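PDB 5FYD: oxidoreductase, short chain dehydrogenase/reductase family protein from Collinsella aerofaciens, which reduces the 7-oxo group of 7-oxolithocholate with NADPH to give ursodeoxycholate, acting as a 7beta-hydroxysteroid dehydrogenase. Local coordinates for residues 15-20 with 43-48; 92-97 with 109-114; 165-170 with 181-186. All blocks are in the same frame, centred on the assembly; numbering follows the deposited sequence.

Interaction 1 (15-20 with 43-48); sequences GATEGV and EKLNVL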
# COMPACT_ATOMS: atom_id res chain seq x y z
N GLY A 15 15.22 -4.92 9.28
CA GLY A 15 14.16 -4.44 8.40
C GLY A 15 14.65 -3.23 7.65
O GLY A 15 14.13 -2.13 7.84
N ALA A 16 15.62 -3.43 6.76
CA ALA A 16 16.46 -2.34 6.27
C ALA A 16 16.09 -1.74 4.92
O ALA A 16 16.67 -0.74 4.55
CB ALA A 16 17.90 -2.80 6.23
N THR A 17 15.18 -2.35 4.17
CA THR A 17 14.98 -1.91 2.77
C THR A 17 13.86 -0.89 2.57
O THR A 17 13.95 -0.06 1.68
CB THR A 17 14.79 -3.10 1.84
OG1 THR A 17 13.94 -4.06 2.45
CG2 THR A 17 16.16 -3.73 1.58
N GLU A 18 12.81 -0.97 3.36
CA GLU A 18 11.74 0.04 3.26
C GLU A 18 12.19 1.36 3.89
O GLU A 18 13.14 1.40 4.67
CB GLU A 18 10.40 -0.46 3.84
CG GLU A 18 10.41 -1.23 5.16
CD GLU A 18 11.36 -0.66 6.19
OE1 GLU A 18 12.57 -0.97 6.08
OE2 GLU A 18 10.92 0.10 7.07
N GLY A 19 11.51 2.44 3.50
CA GLY A 19 11.57 3.75 4.11
C GLY A 19 12.32 3.97 5.40
O GLY A 19 13.45 4.45 5.37
N VAL A 20 11.69 3.65 6.54
CA VAL A 20 12.30 3.95 7.85
C VAL A 20 13.59 3.13 8.07
O VAL A 20 14.58 3.65 8.57
CB VAL A 20 11.27 3.79 9.00
CG1 VAL A 20 11.91 3.76 10.36
CG2 VAL A 20 10.26 4.94 8.93
N GLU A 43 18.29 -8.93 -3.00
CA GLU A 43 18.70 -8.09 -4.12
C GLU A 43 18.62 -6.59 -3.77
O GLU A 43 19.56 -5.84 -4.02
CB GLU A 43 17.90 -8.44 -5.39
CG GLU A 43 16.42 -8.04 -5.41
CD GLU A 43 15.54 -8.66 -4.31
OE1 GLU A 43 15.73 -9.85 -3.91
OE2 GLU A 43 14.63 -7.95 -3.84
N LYS A 44 17.53 -6.19 -3.14
CA LYS A 44 17.31 -4.81 -2.77
C LYS A 44 18.33 -4.38 -1.71
O LYS A 44 18.91 -3.29 -1.79
CB LYS A 44 15.89 -4.64 -2.29
CG LYS A 44 15.39 -3.23 -2.25
CD LYS A 44 13.91 -3.21 -1.90
CE LYS A 44 13.41 -1.80 -1.67
NZ LYS A 44 11.94 -1.75 -1.39
N LEU A 45 18.55 -5.26 -0.73
CA LEU A 45 19.58 -5.04 0.31
C LEU A 45 20.97 -4.87 -0.31
O LEU A 45 21.73 -4.01 0.10
CB LEU A 45 19.60 -6.21 1.28
CG LEU A 45 18.45 -6.41 2.27
CD1 LEU A 45 18.50 -7.82 2.84
CD2 LEU A 45 18.55 -5.40 3.41
N ASN A 46 21.30 -5.71 -1.29
CA ASN A 46 22.59 -5.59 -1.98
C ASN A 46 22.74 -4.26 -2.70
O ASN A 46 23.81 -3.69 -2.67
CB ASN A 46 22.81 -6.74 -2.97
CG ASN A 46 23.11 -8.05 -2.27
OD1 ASN A 46 23.73 -8.08 -1.21
ND2 ASN A 46 22.71 -9.16 -2.89
N VAL A 47 21.68 -3.78 -3.34
CA VAL A 47 21.73 -2.48 -4.00
C VAL A 47 21.97 -1.39 -2.95
O VAL A 47 22.87 -0.58 -3.10
CB VAL A 47 20.46 -2.21 -4.83
CG1 VAL A 47 20.40 -0.76 -5.30
CG2 VAL A 47 20.39 -3.17 -6.03
N LEU A 48 21.17 -1.41 -1.88
CA LEU A 48 21.31 -0.44 -0.80
C LEU A 48 22.71 -0.48 -0.17
O LEU A 48 23.30 0.56 0.11
CB LEU A 48 20.26 -0.70 0.28
CG LEU A 48 20.25 0.24 1.50
CD1 LEU A 48 20.06 1.69 1.08
CD2 LEU A 48 19.15 -0.20 2.45
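Thr-17 turns its methyl toward Leu-45, while its CB lies beside Lys-44. Its chi1 of 42° sets OG1 in the crowded position between the backbone N and the carbonyl carbon, which leaves CG2 anti to the carbonyl carbon, facing helix 42-56. The first torsion of Lys-44 (chi1 -163°) puts CG anti to the backbone N, and the chain beyond CG is extended.

The methyl group of Thr-17 is the centre of the contact. Its CG2 lies 3.4 Å from Leu-45 CD2, tighter than usual van der Waals contact. Leu-45 CG is also close, 3.6 Å from Thr-17 CG2. The two side chains cross at about a right angle. Lys-44 runs past the same threonine with its methylene groups. Its CD lies 3.8 Å from Thr-17 CB, and its CE lies 3.8 Å from Thr-17 O. The lysine thus contributes its aliphatic part to this contact.

Ala-16 adds a smaller apolar patch, with its CB 3.9 Å from Leu-45 CD2. Leu-48 comes in one turn later and brings its CD2 to 3.3 Å from Ala-16 O. Ala-16, Leu-45 and Leu-48 all rest on Met-37 of strand 34-39 as well. No hydrogen bond joins the two segments.

Glu-18 caps helix 19-30 through OE2 and Gly-21 N, and Gly-15 and Ala-16 make backbone hydrogen bonds with Val-38 of strand 34-39.

Thr-17, Glu-18, Gly-19 and Val-20 belong to the NADP(+) site, and Thr-17 also touches Arg-41 of that site. Gly-15, Gly-19 and Gly-21 have the GxxxGxG spacing of the glycine-rich, dinucleotide-binding loop of the Rossmann fold in short-chain dehydrogenases.

Interaction 2 (92-97 with 109-114); sequences ACLHSF and EAMINV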
# COMPACT_ATOMS: atom_id res chain seq x y z
N ALA A 92 11.20 -3.91 11.36
CA ALA A 92 10.29 -4.73 10.58
C ALA A 92 8.94 -4.83 11.24
O ALA A 92 8.84 -4.83 12.46
CB ALA A 92 10.85 -6.12 10.42
N CYS A 93 7.89 -4.92 10.42
CA CYS A 93 6.55 -5.13 10.94
C CYS A 93 5.70 -5.82 9.89
O CYS A 93 5.88 -5.61 8.69
CB CYS A 93 5.91 -3.80 11.34
SG CYS A 93 5.33 -2.84 9.93
N LEU A 94 4.76 -6.62 10.37
CA LEU A 94 3.85 -7.36 9.51
C LEU A 94 2.46 -7.16 10.04
O LEU A 94 2.19 -7.38 11.22
CB LEU A 94 4.21 -8.85 9.45
CG LEU A 94 3.35 -9.72 8.54
CD1 LEU A 94 3.38 -9.25 7.09
CD2 LEU A 94 3.74 -11.18 8.65
N HIS A 95 1.57 -6.74 9.16
CA HIS A 95 0.15 -6.65 9.50
C HIS A 95 -0.67 -7.21 8.36
O HIS A 95 -0.17 -7.46 7.27
CB HIS A 95 -0.25 -5.21 9.87
CG HIS A 95 0.34 -4.15 8.98
ND1 HIS A 95 -0.21 -3.82 7.76
CD2 HIS A 95 1.39 -3.31 9.17
CE1 HIS A 95 0.49 -2.83 7.22
NE2 HIS A 95 1.47 -2.51 8.05
N SER A 96 -1.93 -7.47 8.65
CA SER A 96 -2.78 -8.15 7.70
C SER A 96 -4.21 -7.79 7.98
O SER A 96 -4.71 -8.05 9.07
CB SER A 96 -2.58 -9.65 7.82
OG SER A 96 -3.25 -10.31 6.76
N PHE A 97 -4.87 -7.19 7.00
CA PHE A 97 -6.24 -6.76 7.14
C PHE A 97 -7.16 -7.96 7.37
O PHE A 97 -7.01 -9.00 6.73
CB PHE A 97 -6.70 -5.98 5.90
CG PHE A 97 -8.18 -5.75 5.85
CD1 PHE A 97 -8.77 -4.76 6.63
CD2 PHE A 97 -8.99 -6.53 5.04
CE1 PHE A 97 -10.15 -4.56 6.61
CE2 PHE A 97 -10.37 -6.32 5.00
CZ PHE A 97 -10.94 -5.34 5.79
N GLU A 109 0.40 -16.37 13.23
CA GLU A 109 1.68 -16.79 13.75
C GLU A 109 2.81 -16.04 13.07
O GLU A 109 3.81 -15.71 13.71
CB GLU A 109 1.86 -18.31 13.66
CG GLU A 109 3.11 -18.76 14.41
CD GLU A 109 3.08 -20.19 14.93
OE1 GLU A 109 2.02 -20.69 15.33
OE2 GLU A 109 4.16 -20.79 14.96
N ALA A 110 2.66 -15.78 11.77
CA ALA A 110 3.64 -14.98 11.04
C ALA A 110 3.78 -13.61 11.70
O ALA A 110 4.88 -13.12 11.91
CB ALA A 110 3.26 -14.83 9.58
N MET A 111 2.64 -13.01 12.04
CA MET A 111 2.65 -11.68 12.68
C MET A 111 3.28 -11.73 14.06
O MET A 111 4.09 -10.87 14.42
CB MET A 111 1.26 -11.07 12.71
CG MET A 111 0.80 -10.60 11.32
SD MET A 111 -0.78 -9.74 11.33
CE MET A 111 -1.92 -11.08 11.54
N ILE A 112 2.90 -12.71 14.86
CA ILE A 112 3.57 -12.92 16.14
C ILE A 112 5.10 -13.03 15.99
O ILE A 112 5.88 -12.47 16.78
CB ILE A 112 3.01 -14.17 16.85
CG1 ILE A 112 1.66 -13.84 17.46
CG2 ILE A 112 4.00 -14.68 17.91
CD1 ILE A 112 0.88 -15.07 17.88
N ASN A 113 5.52 -13.78 14.98
CA ASN A 113 6.94 -13.95 14.74
C ASN A 113 7.65 -12.64 14.41
O ASN A 113 8.70 -12.35 14.96
CB ASN A 113 7.17 -14.98 13.66
CG ASN A 113 6.98 -16.38 14.17
OD1 ASN A 113 6.86 -16.59 15.38
ND2 ASN A 113 6.98 -17.33 13.28
N VAL A 114 7.05 -11.85 13.55
CA VAL A 114 7.68 -10.57 13.17
C VAL A 114 7.65 -9.56 14.31
O VAL A 114 8.67 -8.96 14.66
CB VAL A 114 7.03 -9.94 11.89
CG1 VAL A 114 7.72 -8.62 11.56
CG2 VAL A 114 7.13 -10.89 10.71
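Met-111 reaches from helix 105-132 across the backbone of Leu-94 to Ser-96. Its CB begins 4.1 Å from Leu-94 O. The next atom, CG, is set anti to the carbonyl carbon by chi1 of -73° and meets two parts of the same leucine. Met-111 CG lies 3.5 Å from Leu-94 O and 3.9 Å from Leu-94 CG. The two side chains cross at about a right angle. The sulfur follows and rests against the backbone: Met-111 SD is 3.7 Å from His-95 CA and equally far from Ser-96 N. The chain then bends at chi3 (-75°), and the terminal CE ends 4.0 Å from Ser-96 CB.

Leu-94 packs against Ala-110, Met-111 and Val-114. Its CD2 touches Ala-110 CB at 3.8 Å. Its CB lies beside the CG2 methyl of Val-114. The other methyl of Val-114, CG1, approaches the extended backbone and comes to 3.7 Å from Cys-93 CA. Ala-92 CB makes a looser apolar contact with the same CG1.

The contact is van der Waals packing of side chains and backbone, with no hydrogen bond across it. Leu-94 O accepts from Asn-115 ND2, and Ser-96 N is bonded to Asn-153 OD1.

The other face of the loop lies beside the active site. The CB of His-95 points away from the helix, and its ring stacks with Tyr-156, the probable proton acceptor. Ala-92 touches Phe-67 of the NADP(+) site, and His-95 packs on Ser-196 of the second subunit. The loop after strand 85-90, backed by helix 105-132, probably borders the cofactor and active-site cleft, as in the Rossmann fold of short-chain dehydrogenases.

Interaction 3 (165-170 with 181-186); sequences KMTEAV and VEVITL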
# COMPACT_ATOMS: atom_id res chain seq x y z
N LYS A 165 5.71 -1.21 24.84
CA LYS A 165 5.81 -1.41 26.29
C LYS A 165 7.08 -2.15 26.71
O LYS A 165 7.66 -1.84 27.77
CB LYS A 165 4.56 -2.08 26.84
CG LYS A 165 3.27 -1.27 26.67
CD LYS A 165 3.27 0.04 27.44
CE LYS A 165 2.43 1.10 26.73
NZ LYS A 165 2.66 2.41 27.33
N MET A 166 7.54 -3.12 25.91
CA MET A 166 8.80 -3.79 26.21
C MET A 166 9.94 -2.79 26.16
O MET A 166 10.81 -2.79 27.02
CB MET A 166 9.08 -4.94 25.24
CG MET A 166 10.28 -5.80 25.67
SD MET A 166 9.81 -6.76 27.13
CE MET A 166 11.38 -7.19 27.83
N THR A 167 9.96 -1.94 25.12
CA THR A 167 11.07 -1.00 24.94
C THR A 167 11.02 0.10 25.99
O THR A 167 12.07 0.52 26.49
CB THR A 167 11.12 -0.44 23.52
OG1 THR A 167 11.14 -1.53 22.60
CG2 THR A 167 12.38 0.40 23.31
N GLU A 168 9.83 0.55 26.36
CA GLU A 168 9.68 1.54 27.43
C GLU A 168 10.29 1.02 28.72
O GLU A 168 11.02 1.72 29.39
CB GLU A 168 8.22 1.93 27.66
CG GLU A 168 7.63 2.78 26.54
CD GLU A 168 6.19 3.19 26.78
OE1 GLU A 168 5.41 2.43 27.40
OE2 GLU A 168 5.79 4.29 26.33
N ALA A 169 9.99 -0.24 29.04
CA ALA A 169 10.51 -0.88 30.25
C ALA A 169 12.03 -0.91 30.25
O ALA A 169 12.66 -0.47 31.21
CB ALA A 169 9.96 -2.28 30.39
N VAL A 170 12.59 -1.38 29.14
CA VAL A 170 14.05 -1.51 29.00
C VAL A 170 14.73 -0.14 28.97
O VAL A 170 15.82 0.01 29.53
CB VAL A 170 14.42 -2.38 27.76
CG1 VAL A 170 15.92 -2.39 27.51
CG2 VAL A 170 13.92 -3.79 27.95
N VAL A 181 18.50 3.42 25.32
CA VAL A 181 17.40 2.76 24.66
C VAL A 181 16.24 3.72 24.53
O VAL A 181 15.97 4.49 25.44
CB VAL A 181 17.00 1.46 25.41
CG1 VAL A 181 15.73 0.81 24.84
CG2 VAL A 181 18.15 0.49 25.37
N GLU A 182 15.58 3.68 23.39
CA GLU A 182 14.44 4.54 23.08
C GLU A 182 13.47 3.78 22.21
O GLU A 182 13.87 2.95 21.40
CB GLU A 182 14.91 5.79 22.35
CG GLU A 182 13.84 6.85 22.08
CD GLU A 182 14.31 7.84 21.02
OE1 GLU A 182 15.51 8.20 21.01
OE2 GLU A 182 13.48 8.21 20.17
N VAL A 183 12.19 4.04 22.41
CA VAL A 183 11.18 3.68 21.41
C VAL A 183 10.64 4.93 20.75
O VAL A 183 10.30 5.91 21.43
CB VAL A 183 10.06 2.78 21.96
CG1 VAL A 183 9.43 3.30 23.25
CG2 VAL A 183 8.98 2.51 20.89
N ILE A 184 10.56 4.90 19.42
CA ILE A 184 9.96 5.98 18.65
C ILE A 184 8.69 5.42 18.03
O ILE A 184 8.74 4.41 17.32
CB ILE A 184 10.91 6.58 17.60
CG1 ILE A 184 10.22 7.77 16.89
CG2 ILE A 184 11.41 5.58 16.56
CD1 ILE A 184 10.77 9.11 17.24
N THR A 185 7.57 6.09 18.27
CA THR A 185 6.26 5.67 17.81
C THR A 185 5.85 6.52 16.60
O THR A 185 5.76 7.75 16.70
CB THR A 185 5.24 5.78 18.95
OG1 THR A 185 5.59 4.84 19.99
CG2 THR A 185 3.86 5.51 18.46
N LEU A 186 5.62 5.86 15.47
CA LEU A 186 5.37 6.55 14.20
C LEU A 186 3.89 6.61 13.91
O LEU A 186 3.15 5.71 14.28
CB LEU A 186 6.04 5.81 13.07
CG LEU A 186 7.54 5.52 13.25
CD1 LEU A 186 8.11 4.92 11.97
CD2 LEU A 186 8.28 6.76 13.68
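Thr-167 packs its methyl group between Val-181 and Val-183, and these three residues have the most surface buried here. The contact belongs to the Rossmann fold. Helix 154-173 links the neighbouring parallel strands 136-143 and 179-186 as a beta-alpha-beta crossover and lies on the sheet. The axes of the short segments 165-170 and 181-186 approach to 7.3 Å, with 149° between their directions, so helix and strand run roughly antiparallel.

Chi1 of -54° sets Thr-167 OG1 anti to the carbonyl carbon, which leaves CG2 anti to the backbone N. There CG2 lies 3.7 Å from Val-181 CG1 and 3.6 Å from Val-183 CB. It also sits 3.5 Å from the strand carbonyl oxygen, Glu-182 O. The hydroxyl uses other partners: Thr-167 OG1 is hydrogen-bonded to Ile-163 O within its helix and to Asn-140 ND2 of strand 136-143. Its polar end is therefore satisfied in a buried place.

Val-181 is also approached by Val-170, whose CG1 lies 4.2 Å from Val-181 CG1. Phe-123 of helix 105-132 touches both Thr-167 and Val-170. At the other end, Val-183 CG1 meets Glu-168 CG at 3.8 Å. The carboxylate of that glutamate is gripped at both oxygens. Its OE2 is bonded to Ser-230 OG, and Lys-165 NZ meets Glu-168 OE1 at 2.8 Å in a salt bridge, on the syn side and 16° out of the carboxylate plane.

Interactions 1, 2 and 3 follow in series along one Rossmann-type domain. The centres of interactions 1 and 2 are about 19 Å apart, yet the two touch where Gly-15 CA lies 4.2 Å from Ala-92 CB. Interactions 1 and 3 lie on opposite sides of the chain's centre, but Val-20 CG2 reaches Leu-186 CD1 at 3.7 Å. Interactions 2 and 3 stay about 8 Å apart at their nearest atoms. Interaction 1 holds cofactor-binding residues. Interaction 2 borders the active site, with the side chain of His-95 about 4 Å from that of Tyr-156. Interaction 3 lies further along the helix that carries Tyr-156 and Lys-160.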